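Local coordinates for protein putative (Helicobacter pylori, PDB 4O8S) that belongs to the nucleotidyltransferase superfamily, is related to the AbiEii toxins of type IV toxin-antitoxin systems and probably transfers a nucleotide, at residues His9-Arg14 / Ala63-Ile68; Asp22-Leu27 / Cys50-Asn55; Lys28-Leu33 / Ala147-Asp152; Leu39-Glu44 / Ala194-Ile199; Asn71-Lys76 / Tyr85-Ala90. One frame throughout, in Å; residues are numbered along the deposited sequence.

In the fold
From the N terminus, helix 4-19 enters interaction 1, which closes when the chain returns at 63-68, after helix 56-63. Interaction 2 lies entirely within that loop and joins 22-27, with strand 26-27, to the end of strand 46-50. Interactions 3 and 4 start in the same part of the chain but close only at 147-152 and 194-199, so each crosses interactions 1 and 2, and the two cross each other; they tie the nucleotidyltransferase core to the later helices. Arg41 of interaction 4 forms salt bridges to Asp152 and Glu30 of interaction 3. Interaction 5, a strand pair, follows interaction 1 and falls within both long loops; the Tyr89 hydroxyl is hydrogen-bonded to His9.

Interaction 1. Residues His9-Arg14 / Ala63-Ile68; sequences HEKLMR and AIPNGI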
# COMPACT_ATOMS: atom_id res chain seq x y z
N HIS A 9 0.97 16.87 4.53
CA HIS A 9 0.77 15.50 4.97
C HIS A 9 1.88 14.58 4.42
O HIS A 9 2.49 13.81 5.18
CB HIS A 9 -0.59 14.99 4.51
CG HIS A 9 -1.03 13.72 5.19
ND1 HIS A 9 -1.38 13.68 6.52
CD2 HIS A 9 -1.19 12.47 4.71
CE1 HIS A 9 -1.73 12.44 6.84
NE2 HIS A 9 -1.62 11.69 5.76
N GLU A 10 2.14 14.66 3.12
CA GLU A 10 3.20 13.85 2.52
C GLU A 10 4.55 14.15 3.15
O GLU A 10 5.37 13.25 3.39
CB GLU A 10 3.28 14.07 1.00
CG GLU A 10 4.39 13.23 0.34
CD GLU A 10 4.39 13.25 -1.19
OE1 GLU A 10 3.45 13.79 -1.80
OE2 GLU A 10 5.36 12.70 -1.77
N LYS A 11 4.80 15.42 3.42
CA LYS A 11 6.07 15.83 4.02
C LYS A 11 6.26 15.22 5.41
O LYS A 11 7.36 14.77 5.76
CB LYS A 11 6.12 17.35 4.10
CG LYS A 11 7.34 17.92 4.82
CD LYS A 11 7.15 19.43 4.99
CE LYS A 11 8.41 20.13 5.50
NZ LYS A 11 8.17 21.60 5.68
N LEU A 12 5.19 15.18 6.19
CA LEU A 12 5.28 14.57 7.51
C LEU A 12 5.47 13.07 7.38
O LEU A 12 6.29 12.50 8.08
CB LEU A 12 4.03 14.87 8.34
CG LEU A 12 3.85 14.10 9.66
CD1 LEU A 12 4.95 14.41 10.67
CD2 LEU A 12 2.48 14.44 10.24
N MSE A 13 4.71 12.43 6.48
CA MSE A 13 4.86 10.99 6.30
C MSE A 13 6.29 10.61 5.91
O MSE A 13 6.86 9.68 6.50
CB MSE A 13 3.87 10.47 5.26
CG MSE A 13 2.41 10.57 5.69
SE MSE A 13 1.32 9.47 4.43
CE MSE A 13 1.68 10.40 2.76
N ARG A 14 6.87 11.33 4.95
CA ARG A 14 8.24 11.04 4.49
C ARG A 14 9.28 11.18 5.59
O ARG A 14 10.16 10.32 5.72
CB ARG A 14 8.64 11.98 3.33
CG ARG A 14 7.98 11.65 2.00
CD ARG A 14 8.67 12.40 0.85
NE ARG A 14 8.18 11.94 -0.45
CZ ARG A 14 8.68 10.90 -1.11
NH1 ARG A 14 9.70 10.21 -0.60
NH2 ARG A 14 8.16 10.54 -2.27
N ALA A 63 11.25 13.11 14.42
CA ALA A 63 11.14 13.16 12.96
C ALA A 63 10.43 14.42 12.47
O ALA A 63 10.62 14.83 11.32
CB ALA A 63 10.43 11.93 12.42
N ILE A 64 9.59 15.02 13.32
CA ILE A 64 8.80 16.19 12.93
C ILE A 64 9.63 17.23 12.18
O ILE A 64 10.62 17.73 12.72
CB ILE A 64 8.13 16.88 14.14
CG1 ILE A 64 7.33 15.87 14.96
CG2 ILE A 64 7.23 18.01 13.67
CD1 ILE A 64 6.24 15.14 14.16
N PRO A 65 9.25 17.52 10.92
CA PRO A 65 9.97 18.45 10.05
C PRO A 65 9.49 19.88 10.25
O PRO A 65 8.39 20.10 10.78
CB PRO A 65 9.59 17.97 8.65
CG PRO A 65 8.16 17.47 8.83
CD PRO A 65 8.11 16.88 10.23
N ASN A 66 10.29 20.84 9.82
CA ASN A 66 9.93 22.24 9.97
C ASN A 66 8.67 22.56 9.17
O ASN A 66 8.49 22.06 8.06
CB ASN A 66 11.10 23.12 9.53
CG ASN A 66 10.91 24.58 9.91
OD1 ASN A 66 10.90 25.46 9.05
ND2 ASN A 66 10.75 24.84 11.21
N GLY A 67 7.79 23.37 9.74
CA GLY A 67 6.54 23.68 9.07
C GLY A 67 5.37 22.86 9.58
O GLY A 67 4.21 23.14 9.24
N ILE A 68 5.66 21.84 10.39
CA ILE A 68 4.62 21.00 10.99
C ILE A 68 4.66 21.15 12.50
O ILE A 68 5.74 21.14 13.10
CB ILE A 68 4.82 19.49 10.65
CG1 ILE A 68 4.90 19.28 9.13
CG2 ILE A 68 3.69 18.65 11.27
CD1 ILE A 68 3.57 19.53 8.40
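Helix 4-19 packs here against the connection between helix 56-63 and strand 68-75, a connection built around a type II beta turn from Pro65 to Ile68. The side of the helix facing it presents Lys11 and Leu12. Lys11 leaves the helix with CG anti to the backbone N (chi1 174°) and stays extended to its tip, running past Pro65 in the opposite direction to that ring, so that CE comes 4.0 Å from Pro65 CB. The ammonium then meets the turn head-on: Lys11 NZ is hydrogen-bonded to Asn66 O at a very short 2.4 Å, nearly along the C=O axis. Gly67, at phi 99°, takes the third position of the turn, and Ile68 N closes it on Pro65 O (3.3 Å). Within the nucleotidyltransferase fold the turn leads straight into a strand of the mixed sheet, and Leu12 fills the apolar side of this junction. Its CD1 lies 3.8 Å from Ile64 CD1, the two side chains lying alongside and pointing the same way, and 4.0 Å from Pro65 CD, the leucine crossing the proline at about a right angle. Ile68 CG2 approaches the same methyl more loosely, and Tyr89 of strand 82-91 touches both Leu12 and Ile68.

Interaction 2. Residues Asp22-Leu27 / Cys50-Asn55; sequences DTPMVL and CHKKIN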
# COMPACT_ATOMS: atom_id res chain seq x y z
N ASP A 22 16.83 3.35 10.22
CA ASP A 22 17.79 2.60 11.03
C ASP A 22 17.14 1.66 12.04
O ASP A 22 17.83 1.09 12.89
CB ASP A 22 18.78 3.54 11.72
CG ASP A 22 18.09 4.56 12.61
OD1 ASP A 22 16.87 4.75 12.48
OD2 ASP A 22 18.78 5.20 13.43
N THR A 23 15.82 1.47 11.94
CA THR A 23 15.10 0.52 12.81
C THR A 23 14.67 -0.67 11.96
O THR A 23 14.91 -0.68 10.75
CB THR A 23 13.85 1.17 13.41
OG1 THR A 23 12.84 1.25 12.40
CG2 THR A 23 14.17 2.57 13.94
N PRO A 24 14.04 -1.70 12.58
CA PRO A 24 13.61 -2.79 11.70
C PRO A 24 12.22 -2.57 11.09
O PRO A 24 11.70 -3.50 10.46
CB PRO A 24 13.57 -4.01 12.64
CG PRO A 24 14.24 -3.55 13.94
CD PRO A 24 13.98 -2.09 14.00
N MSE A 25 11.64 -1.39 11.28
CA MSE A 25 10.32 -1.06 10.71
C MSE A 25 10.31 -1.13 9.18
O MSE A 25 11.18 -0.57 8.53
CB MSE A 25 9.94 0.36 11.13
CG MSE A 25 9.77 0.53 12.61
SE MSE A 25 7.90 0.12 13.15
CE MSE A 25 7.08 1.83 12.82
N VAL A 26 9.31 -1.80 8.61
CA VAL A 26 9.16 -1.91 7.16
C VAL A 26 7.80 -1.36 6.74
O VAL A 26 6.75 -1.90 7.17
CB VAL A 26 9.21 -3.39 6.72
CG1 VAL A 26 9.17 -3.49 5.16
CG2 VAL A 26 10.45 -4.08 7.31
N LEU A 27 7.80 -0.30 5.93
CA LEU A 27 6.56 0.28 5.39
C LEU A 27 5.95 -0.67 4.38
O LEU A 27 6.66 -1.22 3.52
CB LEU A 27 6.85 1.62 4.71
CG LEU A 27 5.71 2.53 4.23
CD1 LEU A 27 4.98 3.16 5.42
CD2 LEU A 27 6.25 3.61 3.27
N CYS A 50 7.07 -4.94 11.78
CA CYS A 50 8.30 -4.86 12.55
C CYS A 50 8.39 -6.11 13.42
O CYS A 50 7.38 -6.56 13.96
CB CYS A 50 8.27 -3.63 13.45
SG CYS A 50 9.91 -3.08 13.99
N HIS A 51 9.59 -6.67 13.56
CA HIS A 51 9.72 -7.91 14.34
C HIS A 51 9.87 -7.67 15.85
O HIS A 51 9.71 -8.60 16.64
CB HIS A 51 10.88 -8.77 13.83
CG HIS A 51 12.22 -8.26 14.23
ND1 HIS A 51 12.92 -7.33 13.49
CD2 HIS A 51 13.00 -8.54 15.31
CE1 HIS A 51 14.07 -7.07 14.09
NE2 HIS A 51 14.14 -7.78 15.19
N LYS A 52 10.18 -6.44 16.25
CA LYS A 52 10.23 -6.11 17.67
C LYS A 52 9.79 -4.67 17.97
O LYS A 52 9.67 -3.84 17.06
CB LYS A 52 11.64 -6.33 18.24
CG LYS A 52 12.63 -5.23 17.84
CD LYS A 52 14.06 -5.65 18.16
CE LYS A 52 15.06 -4.67 17.56
NZ LYS A 52 16.47 -5.18 17.57
N LYS A 53 9.56 -4.40 19.25
CA LYS A 53 9.18 -3.06 19.70
C LYS A 53 10.30 -2.04 19.54
O LYS A 53 11.48 -2.39 19.61
CB LYS A 53 8.76 -3.11 21.18
CG LYS A 53 7.27 -2.94 21.41
CD LYS A 53 6.48 -4.13 20.89
CE LYS A 53 4.97 -3.90 21.03
NZ LYS A 53 4.55 -3.73 22.45
N ILE A 54 9.92 -0.78 19.32
CA ILE A 54 10.88 0.33 19.23
C ILE A 54 10.34 1.56 19.97
O ILE A 54 9.22 1.53 20.50
CB ILE A 54 11.15 0.72 17.75
CG1 ILE A 54 9.92 1.36 17.13
CG2 ILE A 54 11.61 -0.49 16.94
CD1 ILE A 54 10.21 2.64 16.35
N ASN A 55 11.12 2.64 20.01
CA ASN A 55 10.64 3.88 20.62
C ASN A 55 9.89 4.70 19.57
O ASN A 55 10.37 5.74 19.11
CB ASN A 55 11.80 4.68 21.25
CG ASN A 55 11.31 5.87 22.10
OD1 ASN A 55 10.10 6.11 22.25
ND2 ASN A 55 12.26 6.62 22.66
O HOH W 1 11.21 -6.08 10.93
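Thr23 OG1 is gripped by two bonds: it accepts from Met25 N at 3.1 Å (N-H...O angle 158°), which makes an ST turn, and it is also hydrogen-bonded to Leu20 O. The turn presents Pro24 to 50-55. Pro24 CB and CG come against the imidazole of His51, the two side chains crossing at about a right angle, with Pro24 CB 3.4 Å from His51 CE1. The extended chain of Lys52 brings its CE to 3.9 Å from Pro24 CG. His51 and Lys52 both start from the crowded first torsion, between the backbone N and the carbonyl carbon, and from there reach the proline. Ile54 uses its other branch: CG2, anti to its carbonyl carbon, lies 4.1 Å from Pro24 CD. A water gives a hydrogen bond to Pro24 O (2.7 Å), an oxygen that Arg122 also grips, and is weakly hydrogen-bonded to His51 ND1. Deeper in, the bent selenomethionine at Met25 lays SE 3.8 Å from Cys50 CB, while Cys50 SG, anti to its own backbone N, fits against the Pro24-Met25 peptide. The contact thus joins the approach to strand 26-27 with the exit of its antiparallel partner, strand 46-50; Ile104 of strand 98-106 touches Met25 and Cys50, and from helix 56-63 Leu56 packs on Met25, and Arg59 on Thr23 and Ile54.

Interaction 3. Residues Lys28-Leu33 / Ala147-Asp152; sequences KGETAL and ARDLFD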
# COMPACT_ATOMS: atom_id res chain seq x y z
N LYS A 28 4.64 -0.89 4.47
CA LYS A 28 3.96 -1.76 3.55
C LYS A 28 2.70 -1.09 3.02
O LYS A 28 2.49 0.11 3.22
CB LYS A 28 3.59 -3.09 4.22
CG LYS A 28 2.71 -2.90 5.46
CD LYS A 28 2.31 -4.25 6.07
CE LYS A 28 1.46 -4.00 7.34
NZ LYS A 28 1.05 -5.29 7.96
N GLY A 29 1.88 -1.88 2.33
CA GLY A 29 0.59 -1.44 1.85
C GLY A 29 0.59 -0.25 0.93
O GLY A 29 1.54 -0.02 0.14
N GLU A 30 -0.47 0.54 1.05
CA GLU A 30 -0.77 1.57 0.06
C GLU A 30 0.24 2.68 0.03
O GLU A 30 0.64 3.15 -1.04
CB GLU A 30 -2.18 2.11 0.31
CG GLU A 30 -3.18 1.01 -0.01
CD GLU A 30 -4.57 1.28 0.53
OE1 GLU A 30 -4.87 2.44 0.91
OE2 GLU A 30 -5.37 0.31 0.55
N THR A 31 0.67 3.12 1.20
CA THR A 31 1.60 4.24 1.24
C THR A 31 3.01 3.79 0.85
O THR A 31 3.83 4.61 0.45
CB THR A 31 1.49 5.01 2.57
OG1 THR A 31 0.13 5.49 2.71
CG2 THR A 31 2.46 6.21 2.64
N ALA A 32 3.28 2.48 0.93
CA ALA A 32 4.54 1.96 0.38
C ALA A 32 4.52 2.11 -1.13
O ALA A 32 5.49 2.58 -1.74
CB ALA A 32 4.72 0.50 0.75
N LEU A 33 3.40 1.75 -1.74
CA LEU A 33 3.24 1.98 -3.18
C LEU A 33 3.40 3.46 -3.56
O LEU A 33 4.06 3.80 -4.55
CB LEU A 33 1.90 1.45 -3.65
CG LEU A 33 1.74 -0.07 -3.61
CD1 LEU A 33 0.33 -0.47 -3.99
CD2 LEU A 33 2.75 -0.76 -4.54
N ALA A 147 -12.53 0.23 -3.15
CA ALA A 147 -12.15 0.40 -4.54
C ALA A 147 -10.64 0.60 -4.73
O ALA A 147 -10.09 0.31 -5.80
CB ALA A 147 -12.93 1.54 -5.14
N ARG A 148 -9.98 1.11 -3.69
CA ARG A 148 -8.53 1.28 -3.71
C ARG A 148 -7.81 -0.02 -4.03
O ARG A 148 -6.75 0.01 -4.66
CB ARG A 148 -8.03 1.81 -2.38
CG ARG A 148 -8.40 3.26 -2.15
CD ARG A 148 -8.27 3.66 -0.67
NE ARG A 148 -8.96 4.93 -0.44
CZ ARG A 148 -8.86 5.66 0.67
NH1 ARG A 148 -8.08 5.27 1.68
NH2 ARG A 148 -9.54 6.80 0.76
N ASP A 149 -8.37 -1.14 -3.59
CA ASP A 149 -7.75 -2.43 -3.87
C ASP A 149 -7.72 -2.68 -5.38
O ASP A 149 -6.74 -3.21 -5.92
CB ASP A 149 -8.51 -3.55 -3.15
CG ASP A 149 -8.40 -3.45 -1.63
OD1 ASP A 149 -7.45 -2.79 -1.15
OD2 ASP A 149 -9.27 -4.02 -0.93
N LEU A 150 -8.79 -2.30 -6.05
CA LEU A 150 -8.87 -2.47 -7.50
C LEU A 150 -7.91 -1.53 -8.21
O LEU A 150 -7.16 -1.96 -9.09
CB LEU A 150 -10.30 -2.22 -7.99
CG LEU A 150 -10.49 -2.36 -9.50
CD1 LEU A 150 -10.03 -3.74 -9.98
CD2 LEU A 150 -11.94 -2.13 -9.87
N PHE A 151 -7.92 -0.26 -7.82
CA PHE A 151 -7.02 0.73 -8.40
C PHE A 151 -5.58 0.25 -8.28
O PHE A 151 -4.80 0.28 -9.24
CB PHE A 151 -7.15 2.04 -7.64
CG PHE A 151 -6.34 3.17 -8.22
CD1 PHE A 151 -4.98 3.30 -7.95
CD2 PHE A 151 -6.95 4.12 -9.06
CE1 PHE A 151 -4.23 4.35 -8.50
CE2 PHE A 151 -6.21 5.17 -9.62
CZ PHE A 151 -4.84 5.28 -9.34
N ASP A 152 -5.22 -0.15 -7.07
CA ASP A 152 -3.84 -0.53 -6.79
C ASP A 152 -3.42 -1.79 -7.52
O ASP A 152 -2.31 -1.85 -8.07
CB ASP A 152 -3.60 -0.67 -5.29
CG ASP A 152 -3.92 0.60 -4.54
OD1 ASP A 152 -3.94 1.67 -5.17
OD2 ASP A 152 -4.13 0.53 -3.30
O HOH W 2 -6.93 2.52 2.44
O HOH W 3 -7.93 -0.59 0.72
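Glu30 projects from the first turn of helix 29-36. Its neighbour Gly29 and the acidic pair Asp45 and Asp47 are consistent with the hG[GS] and [DE]h[DE]h motifs of the nucleotidyltransferase superfamily, though Glu30 stands where a glycine or serine is usual. The short axes of 29-33 and 147-152 cross at 35° and approach no closer than 11.7 Å, a gap bridged by long side chains and water. Beyond Glu30 CB, CG, anti to the carbonyl carbon (chi1 -68°), comes 3.5 Å from Asp152 OD2, and the extended chain carries the carboxylate on between Arg148 and Asp149. Glu30 OE1 accepts from a water at 2.6 Å, which in turn accepts from Arg148 NH1 at 3.1 Å; the guanidinium itself stays beyond salt-bridge range, its plane turned 76° from the carboxylate, and is paired with Asp193. Glu30 OE2 takes a second water at 2.7 Å, which also donates to Asp149 OD1. Three carboxylates therefore gather here, Glu30 OE2 lying 4.1 Å from Asp152 OD2, and such crowding would tend to raise their pKa values. Lys133 probably offsets this, forming salt bridges to Glu30, Asp149 and Asp152, while Arg41 forms one to Glu30 OE1. One turn further along the helix, the apolar edge of the contact is formed by Leu33 CD1, 4.1 Å from Asp152 CB.

Interaction 4. Residues Leu39-Glu44 / Ala194-Ile199; sequences LNRFSE and ALLNQI
Leu39 opens the segment by laying its CD2 over one face of the Arg41 guanidinium, offset toward the rim. Asn40 contributes its backbone, its O lying 3.8 Å from Ile199 CD1. That methyl also meets Arg41 CB. Arg41 starts from the crowded first torsion (chi1 67°) and then runs extended beside Leu196, pointing the same way, with Arg41 CD 3.6 Å from Leu196 CD2; salt bridges to Asp152 and Glu30 hold its charge. At Phe42 the backbone takes over: a water accepts from Phe42 N at 2.9 Å and donates to Leu195 O, while Leu195 CD1 rests 3.6 Å from Phe42 O. The ring itself leads off to an edge-to-face contact with Tyr34. Glu44 crosses Leu195 obliquely, its CG, CD and OE1 all about equally near that CD1 methyl. With no direct hydrogen bond between the segments, this is water-bridged apolar packing of two loops, the one joining helix 29-36 to strand 46-50 in the nucleotidyltransferase core and the one joining the C-terminal helices 179-192 and 202-231.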
# COMPACT_ATOMS: atom_id res chain seq x y z
N LEU A 39 2.91 5.04 -7.18
CA LEU A 39 1.45 4.95 -7.27
C LEU A 39 0.86 6.31 -7.66
O LEU A 39 1.24 7.34 -7.09
CB LEU A 39 0.87 4.49 -5.92
CG LEU A 39 -0.66 4.33 -5.84
CD1 LEU A 39 -1.13 3.18 -6.70
CD2 LEU A 39 -1.08 4.11 -4.37
N ASN A 40 -0.08 6.33 -8.60
CA ASN A 40 -0.61 7.61 -9.09
C ASN A 40 -1.97 8.00 -8.47
O ASN A 40 -2.85 8.52 -9.16
CB ASN A 40 -0.68 7.63 -10.62
CG ASN A 40 -1.56 6.54 -11.17
OD1 ASN A 40 -1.72 5.48 -10.56
ND2 ASN A 40 -2.17 6.80 -12.33
N ARG A 41 -2.13 7.73 -7.18
CA ARG A 41 -3.22 8.31 -6.40
C ARG A 41 -2.56 8.60 -5.06
O ARG A 41 -1.52 8.02 -4.74
CB ARG A 41 -4.37 7.32 -6.23
CG ARG A 41 -4.03 6.09 -5.37
CD ARG A 41 -5.29 5.28 -5.04
NE ARG A 41 -5.01 4.12 -4.20
CZ ARG A 41 -4.88 4.19 -2.87
NH1 ARG A 41 -5.00 5.36 -2.26
NH2 ARG A 41 -4.63 3.09 -2.15
N PHE A 42 -3.13 9.51 -4.30
CA PHE A 42 -2.61 9.84 -2.98
C PHE A 42 -2.93 8.72 -1.98
O PHE A 42 -3.85 7.92 -2.21
CB PHE A 42 -3.22 11.16 -2.49
CG PHE A 42 -2.44 11.81 -1.38
CD1 PHE A 42 -1.07 12.03 -1.51
CD2 PHE A 42 -3.08 12.24 -0.22
CE1 PHE A 42 -0.34 12.64 -0.49
CE2 PHE A 42 -2.36 12.86 0.80
CZ PHE A 42 -0.99 13.06 0.67
N SER A 43 -2.17 8.68 -0.89
CA SER A 43 -2.36 7.70 0.19
C SER A 43 -2.05 8.41 1.51
O SER A 43 -1.08 9.16 1.58
CB SER A 43 -1.39 6.54 0.01
OG SER A 43 -1.76 5.40 0.79
N GLU A 44 -2.84 8.17 2.56
CA GLU A 44 -2.72 9.00 3.76
C GLU A 44 -2.33 8.27 5.05
O GLU A 44 -1.99 8.93 6.02
CB GLU A 44 -4.04 9.76 4.02
CG GLU A 44 -4.80 10.21 2.79
CD GLU A 44 -6.24 10.62 3.11
OE1 GLU A 44 -7.05 9.73 3.48
OE2 GLU A 44 -6.56 11.82 2.99
N ALA A 194 -12.86 10.16 -2.09
CA ALA A 194 -12.26 11.38 -2.61
C ALA A 194 -10.83 11.19 -3.15
O ALA A 194 -10.31 12.07 -3.84
CB ALA A 194 -12.27 12.48 -1.55
N LEU A 195 -10.21 10.06 -2.82
CA LEU A 195 -8.88 9.75 -3.36
C LEU A 195 -8.99 9.13 -4.76
O LEU A 195 -7.98 9.01 -5.48
CB LEU A 195 -8.09 8.85 -2.40
CG LEU A 195 -7.81 9.44 -0.99
CD1 LEU A 195 -6.76 8.63 -0.24
CD2 LEU A 195 -7.39 10.89 -1.07
N LEU A 196 -10.21 8.76 -5.16
CA LEU A 196 -10.44 8.05 -6.42
C LEU A 196 -11.44 8.72 -7.35
O LEU A 196 -11.30 8.63 -8.58
CB LEU A 196 -10.96 6.64 -6.13
CG LEU A 196 -10.12 5.70 -5.26
CD1 LEU A 196 -10.90 4.43 -4.97
CD2 LEU A 196 -8.78 5.39 -5.92
N ASN A 197 -12.45 9.37 -6.78
CA ASN A 197 -13.62 9.78 -7.56
C ASN A 197 -13.34 10.75 -8.71
O ASN A 197 -14.12 10.82 -9.66
CB ASN A 197 -14.78 10.27 -6.66
CG ASN A 197 -14.37 11.41 -5.73
OD1 ASN A 197 -13.44 12.17 -6.02
ND2 ASN A 197 -15.09 11.55 -4.61
N GLN A 198 -12.23 11.48 -8.64
CA GLN A 198 -11.88 12.41 -9.71
C GLN A 198 -10.87 11.83 -10.71
O GLN A 198 -10.59 12.46 -11.74
CB GLN A 198 -11.33 13.72 -9.14
CG GLN A 198 -12.34 14.50 -8.28
CD GLN A 198 -13.65 14.72 -9.01
OE1 GLN A 198 -14.67 14.09 -8.69
NE2 GLN A 198 -13.64 15.63 -10.00
N ILE A 199 -10.31 10.65 -10.43
CA ILE A 199 -9.26 10.12 -11.30
C ILE A 199 -9.50 8.72 -11.88
O ILE A 199 -8.82 8.30 -12.82
CB ILE A 199 -7.89 10.11 -10.58
CG1 ILE A 199 -7.95 9.25 -9.31
CG2 ILE A 199 -7.45 11.53 -10.25
CD1 ILE A 199 -6.59 8.99 -8.67
O HOH W 4 -5.67 10.69 -5.04

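Interaction 5. Residues Asn71-Lys76 / Tyr85-Ala90; sequences NDIHIK and YMVRYA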
# COMPACT_ATOMS: atom_id res chain seq x y z
N ASN A 71 0.84 18.33 17.69
CA ASN A 71 -0.07 18.58 18.81
C ASN A 71 -0.08 17.45 19.85
O ASN A 71 0.12 17.70 21.05
CB ASN A 71 -1.48 18.85 18.28
CG ASN A 71 -1.59 20.19 17.57
OD1 ASN A 71 -0.71 21.04 17.71
ND2 ASN A 71 -2.66 20.38 16.80
N ASP A 72 -0.29 16.22 19.38
CA ASP A 72 -0.44 15.07 20.27
C ASP A 72 -0.26 13.75 19.52
O ASP A 72 -0.53 13.67 18.32
CB ASP A 72 -1.83 15.12 20.92
CG ASP A 72 -2.03 14.03 21.97
OD1 ASP A 72 -1.13 13.85 22.83
OD2 ASP A 72 -3.10 13.36 21.93
N ILE A 73 0.21 12.72 20.22
CA ILE A 73 0.15 11.36 19.69
C ILE A 73 -0.72 10.51 20.61
O ILE A 73 -0.32 10.20 21.73
CB ILE A 73 1.53 10.69 19.61
CG1 ILE A 73 2.51 11.55 18.79
CG2 ILE A 73 1.42 9.28 18.99
CD1 ILE A 73 3.94 10.98 18.76
N HIS A 74 -1.90 10.13 20.13
CA HIS A 74 -2.79 9.23 20.88
C HIS A 74 -2.51 7.75 20.56
O HIS A 74 -2.57 7.32 19.39
CB HIS A 74 -4.26 9.57 20.61
CG HIS A 74 -5.23 8.68 21.32
ND1 HIS A 74 -5.37 8.67 22.70
CD2 HIS A 74 -6.10 7.75 20.85
CE1 HIS A 74 -6.28 7.77 23.04
NE2 HIS A 74 -6.74 7.20 21.94
N ILE A 75 -2.19 6.96 21.59
CA ILE A 75 -1.91 5.53 21.43
C ILE A 75 -3.21 4.76 21.57
O ILE A 75 -3.70 4.58 22.71
CB ILE A 75 -0.95 5.03 22.52
CG1 ILE A 75 0.30 5.91 22.58
CG2 ILE A 75 -0.60 3.54 22.31
CD1 ILE A 75 1.24 5.54 23.72
N LYS A 76 -3.79 4.34 20.45
CA LYS A 76 -5.06 3.62 20.50
C LYS A 76 -4.80 2.22 20.98
O LYS A 76 -5.61 1.63 21.71
CB LYS A 76 -5.73 3.56 19.13
CG LYS A 76 -6.44 4.85 18.73
CD LYS A 76 -7.29 4.66 17.47
CE LYS A 76 -8.49 3.74 17.65
NZ LYS A 76 -9.55 4.47 18.41
N TYR A 85 -1.56 4.21 16.35
CA TYR A 85 -1.36 5.55 16.86
C TYR A 85 -2.07 6.58 15.99
O TYR A 85 -2.16 6.40 14.77
CB TYR A 85 0.13 5.89 16.92
CG TYR A 85 0.99 4.89 17.65
CD1 TYR A 85 1.37 3.69 17.04
CD2 TYR A 85 1.47 5.15 18.93
CE1 TYR A 85 2.17 2.77 17.69
CE2 TYR A 85 2.29 4.22 19.59
CZ TYR A 85 2.63 3.04 18.96
OH TYR A 85 3.43 2.11 19.59
N MSE A 86 -2.58 7.63 16.62
CA MSE A 86 -3.15 8.77 15.91
C MSE A 86 -2.24 9.97 16.14
O MSE A 86 -2.17 10.52 17.24
CB MSE A 86 -4.56 9.05 16.41
CG MSE A 86 -5.44 7.80 16.36
SE MSE A 86 -5.64 7.26 14.48
CE MSE A 86 -5.89 5.31 14.61
N VAL A 87 -1.48 10.33 15.11
CA VAL A 87 -0.59 11.47 15.19
C VAL A 87 -1.33 12.72 14.80
O VAL A 87 -1.74 12.87 13.65
CB VAL A 87 0.64 11.30 14.28
CG1 VAL A 87 1.48 12.56 14.30
CG2 VAL A 87 1.46 10.09 14.74
N ARG A 88 -1.53 13.62 15.75
CA ARG A 88 -2.31 14.83 15.49
C ARG A 88 -1.39 16.04 15.37
O ARG A 88 -0.49 16.26 16.19
CB ARG A 88 -3.39 15.03 16.56
CG ARG A 88 -4.14 13.74 16.86
CD ARG A 88 -5.40 13.98 17.66
NE ARG A 88 -5.94 12.73 18.19
CZ ARG A 88 -6.74 11.90 17.51
NH1 ARG A 88 -7.09 12.19 16.26
NH2 ARG A 88 -7.19 10.79 18.09
N TYR A 89 -1.61 16.82 14.31
CA TYR A 89 -0.65 17.85 13.95
C TYR A 89 -1.33 19.00 13.23
O TYR A 89 -2.45 18.85 12.72
CB TYR A 89 0.45 17.27 13.04
CG TYR A 89 -0.05 16.96 11.63
CD1 TYR A 89 -0.62 15.73 11.32
CD2 TYR A 89 0.06 17.90 10.61
CE1 TYR A 89 -1.07 15.45 10.05
CE2 TYR A 89 -0.39 17.63 9.34
CZ TYR A 89 -0.95 16.41 9.06
OH TYR A 89 -1.40 16.15 7.79
N ALA A 90 -0.63 20.13 13.19
CA ALA A 90 -1.04 21.28 12.40
C ALA A 90 0.16 21.74 11.59
O ALA A 90 1.27 21.19 11.73
CB ALA A 90 -1.54 22.41 13.30
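Backbone hydrogen bonds define the pairing of strands 68-75 and 82-91, which run antiparallel. In the hydrogen-bonded pair His74-Met86, Met86 N donates to His74 O at 2.8 Å and His74 N donates back to Met86 O. Asp72 and Arg88 form the next such pair, Arg88 N lying nearly along the C=O axis of Asp72 (2.8 Å to Asp72 O). Here a classic beta bulge intervenes: Arg88 O takes both Asn71 N, in the carbonyl plane at 2.9 Å, and Asp72 N, above that plane at 3.2 Å. These antiparallel strands belong to the mixed sheet of the nucleotidyltransferase fold, where strand 98-106 flanks 82-91 on its other side. Apolar contacts occupy the face bearing Ile73, Ile75, Tyr85 and Val87, against which Leu56, Leu57 and Val60 of helix 56-63 pack. Ile75 lies alongside Tyr85, its CG1 3.9 Å from Tyr85 CD2, and Ile73 CG2 comes to the same ring atom at 4.1 Å. On the opposite face, CB of the selenomethionine Met86 lies over one face of the Arg88 guanidinium, offset toward its rim, and Arg88 NH2 lies 4.1 Å from His74 CB. Past the end of the pair, Lys76 CD presses tightly on Met86 CE, 3.2 Å away.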